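Local coordinates for protein archaemetzincin (Archaeoglobus fulgidus, PDB 3ZVS) that probably acts as a zinc-dependent metalloprotease of the metzincin type, using one catalytic zinc ion and a second, apparently structural one, on a substrate not yet known, at residues L40-A45 and T53-M58. Numbering follows the deposited sequence. Where two conformers were deposited one is given.
Sequences LKCYNA and TCILRM
Cys42 and Cys54 bring their backbones to a CA-CA distance of 5.4 Å, where the end of a short 3-10 turn meets the first turns of helix 52-58. They form a disulfide that ties the residue just before a beta-hairpin, strands 43-44 and 49-51, to the helix that follows the hairpin directly. No hydrogen bond joins 40-45 to 53-58, which makes the covalent link the main connection. In the conformer described, one of two deposited for each cysteine, the SG atoms are 2.0 Å apart with chi3 -85°, a left-handed disulfide. The two halves are built differently. Cys42 carries SG beside its backbone N, whereas Cys54 holds SG anti to its N (chi1 -175°), which reaches it out from the helix to the turn.

Apolar side chains flank Cys42, whose SG also lies 3.4 Å from N of Ile55, while O of Lys41 approaches SG of Cys54. CG1 of Ile55 lies 4.1 Å from CB of Cys42, and the same isoleucine continues onto Val93 of the central sheet and Tyr50 of the hairpin, linking the bridge to the core. Asn51 adds a second tie, pairing with Cys42 through the backbone while its OD1 accepts a hydrogen bond from the Cys54 N. One turn along the helix, Met58 in one of its two conformers extends at chi2 (175°), bringing SD to the turn. Its SD is 4.3 Å from CB of Lys41 and meets SG of Cys42 at 3.5 Å, nearly at right angles to the S-S bond.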
# COMPACT_ATOMS: atom_id res chain seq x y z
N LEU A 40 -10.50 0.29 15.78
CA LEU A 40 -11.43 -0.80 16.05
C LEU A 40 -12.80 -0.64 15.39
O LEU A 40 -13.49 -1.63 15.18
CB LEU A 40 -11.59 -1.01 17.56
CG LEU A 40 -10.37 -1.61 18.24
CD1 LEU A 40 -10.53 -1.49 19.76
CD2 LEU A 40 -10.11 -3.04 17.84
N LYS A 41 -13.18 0.58 15.00
CA LYS A 41 -14.39 0.78 14.20
C LYS A 41 -14.36 -0.07 12.95
O LYS A 41 -15.38 -0.44 12.42
CB LYS A 41 -14.53 2.24 13.76
CG LYS A 41 -14.69 3.24 14.90
CD LYS A 41 -16.02 3.06 15.61
CE LYS A 41 -16.19 4.05 16.77
NZ LYS A 41 -16.24 5.47 16.30
N CYS A 42 -13.14 -0.33 12.46
CA CYS A 42 -12.95 -1.00 11.18
C CYS A 42 -12.62 -2.47 11.34
O CYS A 42 -12.24 -3.12 10.38
CB CYS A 42 -11.84 -0.31 10.38
SG CYS A 42 -12.22 1.36 9.80
N TYR A 43 -12.75 -3.02 12.56
CA TYR A 43 -12.44 -4.40 12.84
C TYR A 43 -13.67 -5.24 12.67
O TYR A 43 -14.74 -4.91 13.23
CB TYR A 43 -11.89 -4.55 14.28
CG TYR A 43 -11.63 -5.97 14.77
CD1 TYR A 43 -10.60 -6.77 14.24
CD2 TYR A 43 -12.42 -6.52 15.77
CE1 TYR A 43 -10.40 -8.08 14.71
CE2 TYR A 43 -12.22 -7.82 16.24
CZ TYR A 43 -11.20 -8.59 15.71
OH TYR A 43 -11.05 -9.87 16.21
N ASN A 44 -13.55 -6.30 11.90
CA ASN A 44 -14.61 -7.29 11.74
C ASN A 44 -14.25 -8.46 12.62
O ASN A 44 -13.35 -9.24 12.35
CB ASN A 44 -14.76 -7.73 10.28
CG ASN A 44 -15.84 -8.76 10.08
OD1 ASN A 44 -16.02 -9.67 10.89
ND2 ASN A 44 -16.56 -8.63 8.98
N ALA A 45 -14.98 -8.56 13.73
CA ALA A 45 -14.68 -9.53 14.76
C ALA A 45 -14.88 -10.96 14.28
O ALA A 45 -14.17 -11.87 14.71
CB ALA A 45 -15.57 -9.27 15.97
N THR A 53 -11.91 -0.46 3.26
CA THR A 53 -12.72 0.68 2.85
C THR A 53 -12.98 1.60 4.04
O THR A 53 -12.92 2.81 3.94
CB THR A 53 -14.03 0.19 2.25
OG1 THR A 53 -13.76 -0.89 1.35
CG2 THR A 53 -14.74 1.31 1.50
N CYS A 54 -13.27 0.97 5.17
CA CYS A 54 -13.41 1.65 6.45
C CYS A 54 -12.13 2.45 6.77
O CYS A 54 -12.21 3.63 7.10
CB CYS A 54 -13.75 0.60 7.51
SG CYS A 54 -14.12 1.22 9.16
N ILE A 55 -10.97 1.80 6.69
CA ILE A 55 -9.71 2.47 6.99
C ILE A 55 -9.50 3.67 6.08
O ILE A 55 -9.15 4.75 6.55
CB ILE A 55 -8.53 1.50 6.85
CG1 ILE A 55 -8.62 0.41 7.93
CG2 ILE A 55 -7.22 2.25 6.95
CD1 ILE A 55 -7.66 -0.73 7.69
N LEU A 56 -9.74 3.50 4.80
CA LEU A 56 -9.59 4.63 3.87
C LEU A 56 -10.40 5.86 4.28
O LEU A 56 -9.94 6.98 4.22
CB LEU A 56 -10.05 4.27 2.46
CG LEU A 56 -9.17 3.45 1.57
CD1 LEU A 56 -9.79 3.31 0.19
CD2 LEU A 56 -7.81 4.11 1.46
N ARG A 57 -11.65 5.62 4.68
CA ARG A 57 -12.55 6.72 5.03
C ARG A 57 -12.01 7.55 6.16
O ARG A 57 -12.31 8.73 6.28
CB ARG A 57 -13.92 6.16 5.46
CG ARG A 57 -14.95 6.14 4.36
CD ARG A 57 -16.38 6.00 4.94
NE ARG A 57 -16.48 4.92 5.91
CZ ARG A 57 -16.65 3.64 5.58
NH1 ARG A 57 -16.69 3.27 4.32
NH2 ARG A 57 -16.70 2.76 6.55
N MET A 58 -11.22 6.95 7.05
CA MET A 58 -10.74 7.61 8.25
C MET A 58 -9.41 8.37 8.02
O MET A 58 -8.97 9.19 8.85
CB MET A 58 -10.69 6.56 9.38
CG MET A 58 -12.10 6.00 9.77
SD MET A 58 -12.26 4.63 11.02
CE MET A 58 -11.90 5.52 12.51